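Local coordinates for uncharacterized protein (Helicobacter pylori, PDB 4O5J) that probably acts as an outer-membrane adhesin that binds sialic acid-bearing glycans through its helical extracellular domain, attaching the bacterium to host cells, at residues A86-I91 / K169-C174; S93-W98 / N335-V340; F129-E134 / W216-I221. All blocks are in the same frame, centred on the assembly; numbering follows the deposited sequence.

Contact 1 of 3, residues A86-I91 / K169-C174; sequences AVQAVI and KGNNLC
Leu173 and Gln88 carry most of this contact, in which the loop between helix 146-163 and helix 193-209 lies against the flank of helix 82-101, with CA atoms of the pair 8.5 Å apart. The same loop holds the Cys174-Cys179 disulfide. The apolar part is made by one methyl branch. Leu173 CD1 sits 4.3 Å from Val87 CG1 and passes alongside the Gln88 amide, 3.9 Å from Gln88 CD, the two side chains running in opposite directions. Val193 and Ala196 of helix 193-209 touch Val87 and Leu173 respectively, extending the apolar cluster beyond the two segments.

The polar part centres on Asn171. Its OD1 accepts from Leu173 N at 3.1 Å, an Asx turn in which the donor stands above the carbonyl plane, and its ND2 returns a bond to Leu173 O at 2.8 Å. Gln88, bent at chi2 (-66°), brings NE2 to 2.9 Å from Asn171 OD1, with the two amide planes 61° apart. The oxygen of the same amide, Gln88 OE1, accepts from Gln163 NE2.

Two bonds to the Leu173 backbone therefore fix the rotation of the Asn171 amide, while the bond to Gln163 restrains the Gln88 amide, so polar groups with partners of their own border the Leu173 methyl.

Contact 2 of 3, residues S93-W98 / N335-V340; sequences SVLGFW and NPYRQV
The backbones come closest at Gly96 and Val340, whose CA atoms are 6.0 Å apart, where helix 82-101 of this largely helical adhesion domain meets the loop between helix 313-320 and helix 343-396. That loop folds at Tyr337 into an inverse gamma turn and enters a 3-10 segment at Gln339, and Tyr337 and Val340 both direct their CB atoms toward the helix.

Tyr337 makes the larger share of the contact. With CG anti to the backbone N (chi1 -177°), its ring reaches across to the helix and lies against Leu95, the two side chains crossing at about a right angle. Leu95 CB stands over one ring face, 3.7 Å from the Tyr337 ring centroid and 22° off the normal, which meets the geometry of a CH-pi interaction; its nearest ring atom is Tyr337 CZ. One methyl continues along the phenol toward the hydroxyl, Leu95 CD1 lying 3.6 Å from Tyr337 OH. The opposite face of the ring is turned to the loop's own backbone, with Gln339 N above its centre, so the aromatic group is layered between helix and turn.

The phenol oxygen is hydrogen-bonded to Gln163 OE1, and Gln160 of helix 146-163 also touches the Tyr337 side chain. The ring thus links the loop to two helices: by its face to helix 82-101 and by its polar end to Gln163.

At Gly96 the helix surface is bare backbone, which permits a close approach. Tyr337 CE2 comes to 3.7 Å from Gly96 N. Val340, which also touches Tyr323, meets the helix through one methyl: its CG2 rests 4.0 Å from Gly96 CA.

Contact 3 of 3, residues F129-E134 / W216-I221; sequences FKTIIE and WKNIVI
Thr131 and Asn218 meet as a single pair, joining the short helix 130-135 to a 3-10 turn, residues 216-218, that follows strand 214-215 in the adhesion domain. Their side chains approach from opposite directions, and their CA atoms, 7.7 Å apart, are the nearest across the two segments. Thr131 OG1 donates to Asn218 OD1 at 3.4 Å, a weak bond. The threonine methyl joins in at the other end of the amide, with Thr131 CG2 3.5 Å from Asn218 ND2. At a chi1 of -116°, away from a staggered position, Thr131 sets both its hydroxyl and its methyl against the amide of Asn218, and the pair is buried although just 77 Å² is covered between the segments.

In the next shell, the amide has firmer partners than the threonine. Asn218 OD1 also accepts a hydrogen bond from Asn135 ND2, at the end of the same short helix, and Asn218 ND2 donates to Phe106 O. These bonds use both polar atoms of the amide and fix its rotation, so Thr131 meets a group already oriented by others. Pro127 packs against Asn218, while Met215 touches both Thr131 and Ile132.

Farther out, each backbone holds its residue in place. On the helix side, Ile132 N bonds to Phe129 O at 2.8 Å and Glu134 N to Lys130 O at 3.0 Å, closing turns around Thr131. Trp216, at the start of the 3-10 turn, packs edge-to-face with Tyr318 of helix 313-320, and its backbone pairs with Ser233. The turn that presents Asn218 is closed by Ile219 N, which donates to Trp216 O at 2.9 Å.

Contacts 1 and 2 share helix 82-101: their segments on it, 86-91 and 93-98, adjoin in sequence, and their centres lie about 12 Å apart. Gln163 ties both together, hydrogen bonding to Gln88 in contact 1 and to Tyr337 in contact 2. Contact 3 is more peripheral, its centre about 33 Å from that of the chain and about 20 and 31 Å from the centres of contacts 2 and 1. Along the chain the segments of contact 1 alternate with those of contacts 2 and 3, whereas both segments of contact 3 fall between those of contact 2. Helix 82-101 therefore gathers two loops that are distant in sequence, while contact 3 joins smaller elements separately.

Contact 1 of 3, residues A86-I91 / K169-C174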
loop_
_atom_site.group_PDB
_atom_site.type_symbol
_atom_site.label_atom_id
_atom_site.label_comp_id
_atom_site.label_asym_id
_atom_site.label_seq_id
_atom_site.Cartn_x
_atom_site.Cartn_y
_atom_site.Cartn_z
ATOM N N ALA A 86 -2.702 0.907 -6.258
ATOM C CA ALA A 86 -2.605 1.189 -4.826
ATOM C C ALA A 86 -2.626 2.720 -4.614
ATOM O O ALA A 86 -3.319 3.233 -3.729
ATOM C CB ALA A 86 -1.336 0.579 -4.259
ATOM N N VAL A 87 -1.845 3.460 -5.418
ATOM C CA VAL A 87 -1.852 4.902 -5.324
ATOM C C VAL A 87 -3.262 5.479 -5.509
ATOM O O VAL A 87 -3.680 6.357 -4.747
ATOM C CB VAL A 87 -0.900 5.542 -6.372
ATOM C CG1 VAL A 87 -1.057 7.047 -6.394
ATOM C CG2 VAL A 87 0.544 5.151 -6.080
ATOM N N GLN A 88 -3.995 5.003 -6.505
ATOM C CA GLN A 88 -5.360 5.438 -6.724
ATOM C C GLN A 88 -6.209 5.243 -5.466
ATOM O O GLN A 88 -6.956 6.166 -5.043
ATOM C CB GLN A 88 -6.010 4.704 -7.891
ATOM C CG GLN A 88 -5.628 5.236 -9.273
ATOM C CD GLN A 88 -6.138 6.680 -9.535
ATOM O OE1 GLN A 88 -6.793 7.346 -8.690
ATOM N NE2 GLN A 88 -5.859 7.159 -10.730
ATOM N N ALA A 89 -6.109 4.074 -4.863
ATOM C CA ALA A 89 -6.893 3.776 -3.637
ATOM C C ALA A 89 -6.532 4.741 -2.513
ATOM O O ALA A 89 -7.416 5.321 -1.860
ATOM C CB ALA A 89 -6.661 2.330 -3.174
ATOM N N VAL A 90 -5.250 4.923 -2.266
ATOM C CA VAL A 90 -4.805 5.751 -1.143
ATOM C C VAL A 90 -5.226 7.216 -1.344
ATOM O O VAL A 90 -5.785 7.830 -0.426
ATOM C CB VAL A 90 -3.285 5.630 -0.945
ATOM C CG1 VAL A 90 -2.776 6.665 0.077
ATOM C CG2 VAL A 90 -2.966 4.195 -0.526
ATOM N N ILE A 91 -5.019 7.757 -2.540
ATOM C CA ILE A 91 -5.424 9.155 -2.831
ATOM C C ILE A 91 -6.931 9.326 -2.694
ATOM O O ILE A 91 -7.402 10.247 -2.040
ATOM C CB ILE A 91 -4.993 9.593 -4.273
ATOM C CG1 ILE A 91 -3.474 9.549 -4.480
ATOM C CG2 ILE A 91 -5.447 11.024 -4.531
ATOM C CD1 ILE A 91 -2.689 10.354 -3.500
ATOM N N LYS A 169 -12.538 15.523 -16.823
ATOM C CA LYS A 169 -13.070 14.636 -15.791
ATOM C C LYS A 169 -12.296 13.285 -15.832
ATOM O O LYS A 169 -12.712 12.330 -15.233
ATOM C CB LYS A 169 -14.620 14.471 -15.909
ATOM N N GLY A 170 -11.156 13.197 -16.522
ATOM C CA GLY A 170 -10.416 11.921 -16.585
ATOM C C GLY A 170 -9.253 11.870 -15.599
ATOM O O GLY A 170 -8.932 12.876 -14.936
ATOM N N ASN A 171 -8.620 10.715 -15.505
ATOM C CA ASN A 171 -7.464 10.511 -14.683
ATOM C C ASN A 171 -6.344 11.497 -14.996
ATOM O O ASN A 171 -5.992 11.654 -16.132
ATOM C CB ASN A 171 -6.937 9.086 -14.868
ATOM C CG ASN A 171 -5.587 8.899 -14.206
ATOM O OD1 ASN A 171 -5.427 9.015 -12.978
ATOM N ND2 ASN A 171 -4.610 8.631 -15.006
ATOM N N ASN A 172 -5.791 12.145 -13.974
ATOM C CA ASN A 172 -4.685 13.076 -14.171
ATOM C C ASN A 172 -3.353 12.544 -13.643
ATOM O O ASN A 172 -2.333 13.241 -13.746
ATOM C CB ASN A 172 -4.983 14.458 -13.570
ATOM C CG ASN A 172 -4.058 15.532 -14.118
ATOM O OD1 ASN A 172 -3.718 15.502 -15.287
ATOM N ND2 ASN A 172 -3.637 16.468 -13.280
ATOM N N LEU A 173 -3.353 11.319 -13.094
ATOM C CA LEU A 173 -2.114 10.701 -12.601
ATOM C C LEU A 173 -1.351 9.914 -13.664
ATOM O O LEU A 173 -1.943 9.087 -14.330
ATOM C CB LEU A 173 -2.382 9.795 -11.415
ATOM C CG LEU A 173 -2.911 10.489 -10.170
ATOM C CD1 LEU A 173 -3.321 9.422 -9.196
ATOM C CD2 LEU A 173 -1.857 11.378 -9.556
ATOM N N CYS A 174 -0.038 10.138 -13.792
ATOM C CA CYS A 174 0.821 9.430 -14.781
ATOM C C CYS A 174 1.281 8.107 -14.238
ATOM O O CYS A 174 1.377 7.964 -13.018
ATOM C CB CYS A 174 2.093 10.265 -15.093
ATOM S SG CYS A 174 1.571 11.890 -15.570
#

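Contact 2 of 3, residues S93-W98 / N335-V340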
loop_
_atom_site.group_PDB
_atom_site.type_symbol
_atom_site.label_atom_id
_atom_site.label_comp_id
_atom_site.label_asym_id
_atom_site.label_seq_id
_atom_site.Cartn_x
_atom_site.Cartn_y
_atom_site.Cartn_z
ATOM N N SER A 93 -8.859 7.671 -0.909
ATOM C CA SER A 93 -9.271 7.559 0.466
ATOM C C SER A 93 -8.888 8.848 1.262
ATOM O O SER A 93 -9.607 9.279 2.177
ATOM C CB SER A 93 -8.788 6.245 1.075
ATOM O OG SER A 93 -7.436 6.307 1.293
ATOM N N VAL A 94 -7.747 9.454 0.918
ATOM C CA VAL A 94 -7.381 10.730 1.523
ATOM C C VAL A 94 -8.428 11.800 1.184
ATOM O O VAL A 94 -8.887 12.563 2.065
ATOM C CB VAL A 94 -5.975 11.202 1.045
ATOM C CG1 VAL A 94 -5.738 12.649 1.481
ATOM C CG2 VAL A 94 -4.874 10.284 1.583
ATOM N N LEU A 95 -8.824 11.895 -0.080
ATOM C CA LEU A 95 -9.836 12.907 -0.469
ATOM C C LEU A 95 -11.202 12.499 0.111
ATOM O O LEU A 95 -12.037 13.328 0.403
ATOM C CB LEU A 95 -9.912 13.021 -1.995
ATOM C CG LEU A 95 -8.699 13.736 -2.601
ATOM C CD1 LEU A 95 -8.674 13.613 -4.142
ATOM C CD2 LEU A 95 -8.704 15.205 -2.149
ATOM N N GLY A 96 -11.433 11.202 0.286
ATOM C CA GLY A 96 -12.650 10.724 0.929
ATOM C C GLY A 96 -12.673 11.149 2.374
ATOM O O GLY A 96 -13.690 11.642 2.864
ATOM N N PHE A 97 -11.565 10.981 3.073
ATOM C CA PHE A 97 -11.527 11.440 4.440
ATOM C C PHE A 97 -11.733 12.953 4.538
ATOM O O PHE A 97 -12.474 13.471 5.386
ATOM C CB PHE A 97 -10.241 11.026 5.152
ATOM C CG PHE A 97 -10.195 11.515 6.556
ATOM C CD1 PHE A 97 -10.841 10.819 7.563
ATOM C CD2 PHE A 97 -9.581 12.723 6.872
ATOM C CE1 PHE A 97 -10.841 11.294 8.866
ATOM C CE2 PHE A 97 -9.580 13.207 8.166
ATOM C CZ PHE A 97 -10.197 12.490 9.178
ATOM N N TRP A 98 -11.039 13.684 3.673
ATOM C CA TRP A 98 -11.194 15.151 3.660
ATOM C C TRP A 98 -12.648 15.509 3.484
ATOM O O TRP A 98 -13.205 16.428 4.123
ATOM C CB TRP A 98 -10.368 15.763 2.507
ATOM C CG TRP A 98 -10.717 17.181 2.357
ATOM C CD1 TRP A 98 -11.553 17.731 1.432
ATOM C CD2 TRP A 98 -10.286 18.278 3.232
ATOM N NE1 TRP A 98 -11.658 19.095 1.635
ATOM C CE2 TRP A 98 -10.900 19.474 2.716
ATOM C CE3 TRP A 98 -9.485 18.363 4.365
ATOM C CZ2 TRP A 98 -10.704 20.729 3.308
ATOM C CZ3 TRP A 98 -9.273 19.617 4.955
ATOM C CH2 TRP A 98 -9.884 20.783 4.422
ATOM N N ASN A 335 -21.469 18.932 -6.750
ATOM C CA ASN A 335 -20.192 18.350 -7.202
ATOM C C ASN A 335 -19.450 17.678 -6.040
ATOM O O ASN A 335 -18.291 18.004 -5.806
ATOM C CB ASN A 335 -19.303 19.439 -7.819
ATOM C CG ASN A 335 -19.107 20.619 -6.864
ATOM O OD1 ASN A 335 -19.952 20.871 -5.973
ATOM N ND2 ASN A 335 -17.989 21.329 -7.013
ATOM N N PRO A 336 -20.112 16.751 -5.297
ATOM C CA PRO A 336 -19.429 16.122 -4.145
ATOM C C PRO A 336 -18.287 15.242 -4.649
ATOM O O PRO A 336 -18.218 14.999 -5.869
ATOM C CB PRO A 336 -20.523 15.246 -3.508
ATOM C CG PRO A 336 -21.460 14.927 -4.664
ATOM C CD PRO A 336 -21.456 16.181 -5.521
ATOM N N TYR A 337 -17.398 14.767 -3.760
ATOM C CA TYR A 337 -16.330 13.855 -4.184
ATOM C C TYR A 337 -16.819 12.405 -4.491
ATOM O O TYR A 337 -16.813 11.556 -3.599
ATOM C CB TYR A 337 -15.156 13.887 -3.188
ATOM C CG TYR A 337 -14.023 13.041 -3.597
ATOM C CD1 TYR A 337 -13.247 13.419 -4.710
ATOM C CD2 TYR A 337 -13.701 11.841 -2.880
ATOM C CE1 TYR A 337 -12.181 12.615 -5.106
ATOM C CE2 TYR A 337 -12.601 11.026 -3.272
ATOM C CZ TYR A 337 -11.851 11.431 -4.399
ATOM O OH TYR A 337 -10.725 10.705 -4.877
ATOM N N ARG A 338 -17.234 12.159 -5.750
ATOM C CA ARG A 338 -17.860 10.889 -6.178
ATOM C C ARG A 338 -16.870 9.744 -6.400
ATOM O O ARG A 338 -17.277 8.569 -6.365
ATOM C CB ARG A 338 -18.748 11.086 -7.402
ATOM C CG ARG A 338 -20.057 11.800 -7.034
ATOM C CD ARG A 338 -21.080 11.852 -8.157
ATOM N NE ARG A 338 -21.471 10.514 -8.594
ATOM C CZ ARG A 338 -22.460 9.783 -8.068
ATOM N NH1 ARG A 338 -23.183 10.242 -7.038
ATOM N NH2 ARG A 338 -22.720 8.576 -8.584
ATOM N N GLN A 339 -15.581 10.084 -6.592
ATOM C CA GLN A 339 -14.520 9.110 -6.864
ATOM C C GLN A 339 -14.536 7.992 -5.805
ATOM O O GLN A 339 -14.165 6.847 -6.085
ATOM C CB GLN A 339 -13.110 9.800 -6.931
ATOM C CG GLN A 339 -12.873 10.515 -8.210
ATOM C CD GLN A 339 -12.868 9.495 -9.305
ATOM O OE1 GLN A 339 -12.103 8.540 -9.250
ATOM N NE2 GLN A 339 -13.749 9.650 -10.280
ATOM N N VAL A 340 -14.982 8.337 -4.599
ATOM C CA VAL A 340 -14.999 7.438 -3.466
ATOM C C VAL A 340 -15.885 6.180 -3.768
ATOM O O VAL A 340 -15.860 5.189 -3.028
ATOM C CB VAL A 340 -15.396 8.229 -2.169
ATOM C CG1 VAL A 340 -16.867 8.052 -1.829
ATOM C CG2 VAL A 340 -14.512 7.827 -1.007
#

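Contact 3 of 3, residues F129-E134 / W216-I221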
loop_
_atom_site.group_PDB
_atom_site.type_symbol
_atom_site.label_atom_id
_atom_site.label_comp_id
_atom_site.label_asym_id
_atom_site.label_seq_id
_atom_site.Cartn_x
_atom_site.Cartn_y
_atom_site.Cartn_z
ATOM N N PHE A 129 -22.012 28.033 14.590
ATOM C CA PHE A 129 -21.262 27.971 15.820
ATOM C C PHE A 129 -21.976 27.124 16.892
ATOM O O PHE A 129 -21.301 26.460 17.695
ATOM C CB PHE A 129 -21.085 29.351 16.365
ATOM C CG PHE A 129 -20.290 29.393 17.612
ATOM C CD1 PHE A 129 -18.961 28.943 17.633
ATOM C CD2 PHE A 129 -20.834 29.911 18.772
ATOM C CE1 PHE A 129 -18.198 28.985 18.807
ATOM C CE2 PHE A 129 -20.056 29.981 19.933
ATOM C CZ PHE A 129 -18.739 29.514 19.940
ATOM N N LYS A 130 -23.320 27.131 16.923
ATOM C CA LYS A 130 -24.089 26.365 17.928
ATOM C C LYS A 130 -23.717 24.884 17.896
ATOM O O LYS A 130 -23.931 24.142 18.847
ATOM C CB LYS A 130 -25.563 26.505 17.665
ATOM C CG LYS A 130 -26.061 25.782 16.460
ATOM C CD LYS A 130 -27.554 26.101 16.235
ATOM C CE LYS A 130 -27.999 25.427 14.923
ATOM N NZ LYS A 130 -29.423 25.680 14.575
ATOM N N THR A 131 -23.138 24.468 16.783
ATOM C CA THR A 131 -22.646 23.113 16.591
ATOM C C THR A 131 -21.565 22.760 17.641
ATOM O O THR A 131 -21.475 21.617 18.091
ATOM C CB THR A 131 -22.162 23.032 15.145
ATOM O OG1 THR A 131 -22.943 22.120 14.444
ATOM C CG2 THR A 131 -20.726 22.773 14.968
ATOM N N ILE A 132 -20.749 23.733 18.035
ATOM C CA ILE A 132 -19.736 23.540 19.044
ATOM C C ILE A 132 -20.399 23.242 20.417
ATOM O O ILE A 132 -19.984 22.337 21.147
ATOM C CB ILE A 132 -18.854 24.810 19.231
ATOM C CG1 ILE A 132 -17.980 25.057 18.007
ATOM C CG2 ILE A 132 -17.928 24.691 20.480
ATOM C CD1 ILE A 132 -17.070 23.918 17.651
ATOM N N ILE A 133 -21.392 24.027 20.783
ATOM C CA ILE A 133 -22.132 23.811 22.002
ATOM C C ILE A 133 -22.801 22.396 21.981
ATOM O O ILE A 133 -22.684 21.638 22.947
ATOM C CB ILE A 133 -23.184 24.904 22.190
ATOM C CG1 ILE A 133 -22.453 26.173 22.679
ATOM C CG2 ILE A 133 -24.259 24.501 23.219
ATOM C CD1 ILE A 133 -23.315 27.395 22.663
ATOM N N GLU A 134 -23.467 22.041 20.878
ATOM C CA GLU A 134 -24.219 20.812 20.776
ATOM C C GLU A 134 -23.317 19.602 20.777
ATOM O O GLU A 134 -23.596 18.629 21.493
ATOM C CB GLU A 134 -25.048 20.820 19.514
ATOM C CG GLU A 134 -26.090 21.912 19.497
ATOM C CD GLU A 134 -26.654 22.165 18.094
ATOM O OE1 GLU A 134 -25.958 21.798 17.089
ATOM O OE2 GLU A 134 -27.783 22.723 17.968
ATOM N N TRP A 216 -18.148 14.018 14.652
ATOM C CA TRP A 216 -18.794 13.080 13.715
ATOM C C TRP A 216 -20.298 13.244 13.640
ATOM O O TRP A 216 -20.896 12.912 12.630
ATOM C CB TRP A 216 -18.452 11.632 14.019
ATOM C CG TRP A 216 -17.054 11.259 13.643
ATOM C CD1 TRP A 216 -15.895 11.595 14.305
ATOM C CD2 TRP A 216 -16.652 10.400 12.531
ATOM N NE1 TRP A 216 -14.786 11.037 13.654
ATOM C CE2 TRP A 216 -15.213 10.297 12.576
ATOM C CE3 TRP A 216 -17.348 9.713 11.525
ATOM C CZ2 TRP A 216 -14.504 9.534 11.661
ATOM C CZ3 TRP A 216 -16.651 8.966 10.607
ATOM C CH2 TRP A 216 -15.247 8.867 10.652
ATOM N N LYS A 217 -20.930 13.766 14.707
ATOM C CA LYS A 217 -22.362 13.986 14.677
ATOM C C LYS A 217 -22.746 15.012 13.596
ATOM O O LYS A 217 -23.902 14.999 13.110
ATOM C CB LYS A 217 -22.863 14.447 16.050
ATOM C CG LYS A 217 -24.362 14.549 16.154
ATOM C CD LYS A 217 -25.037 13.130 15.943
ATOM C CE LYS A 217 -26.577 13.241 16.023
ATOM N NZ LYS A 217 -27.229 11.930 15.781
ATOM N N ASN A 218 -21.795 15.905 13.203
ATOM C CA ASN A 218 -22.063 16.858 12.108
ATOM C C ASN A 218 -22.259 16.140 10.761
ATOM O O ASN A 218 -22.841 16.727 9.823
ATOM C CB ASN A 218 -20.931 17.912 11.984
ATOM C CG ASN A 218 -21.114 19.064 12.941
ATOM O OD1 ASN A 218 -21.843 18.970 13.932
ATOM N ND2 ASN A 218 -20.443 20.206 12.645
ATOM N N ILE A 219 -21.810 14.883 10.639
ATOM C CA ILE A 219 -21.899 14.202 9.378
ATOM C C ILE A 219 -23.269 13.534 9.199
ATOM O O ILE A 219 -23.630 12.651 9.980
ATOM C CB ILE A 219 -20.829 13.139 9.259
ATOM C CG1 ILE A 219 -19.440 13.786 9.245
ATOM C CG2 ILE A 219 -21.059 12.328 7.982
ATOM C CD1 ILE A 219 -18.277 12.827 9.555
ATOM N N VAL A 220 -24.010 13.937 8.164
ATOM C CA VAL A 220 -25.306 13.369 7.856
ATOM C C VAL A 220 -25.236 12.624 6.544
ATOM O O VAL A 220 -25.062 13.223 5.478
ATOM C CB VAL A 220 -26.387 14.439 7.738
ATOM C CG1 VAL A 220 -27.796 13.772 7.538
ATOM C CG2 VAL A 220 -26.392 15.343 9.015
ATOM N N ILE A 221 -25.397 11.307 6.611
ATOM C CA ILE A 221 -25.491 10.498 5.418
ATOM C C ILE A 221 -26.693 9.590 5.551
ATOM O O ILE A 221 -26.710 8.742 6.456
ATOM C CB ILE A 221 -24.254 9.635 5.242
ATOM C CG1 ILE A 221 -22.971 10.537 5.147
ATOM C CG2 ILE A 221 -24.381 8.700 4.018
ATOM C CD1 ILE A 221 -21.667 9.739 5.149
#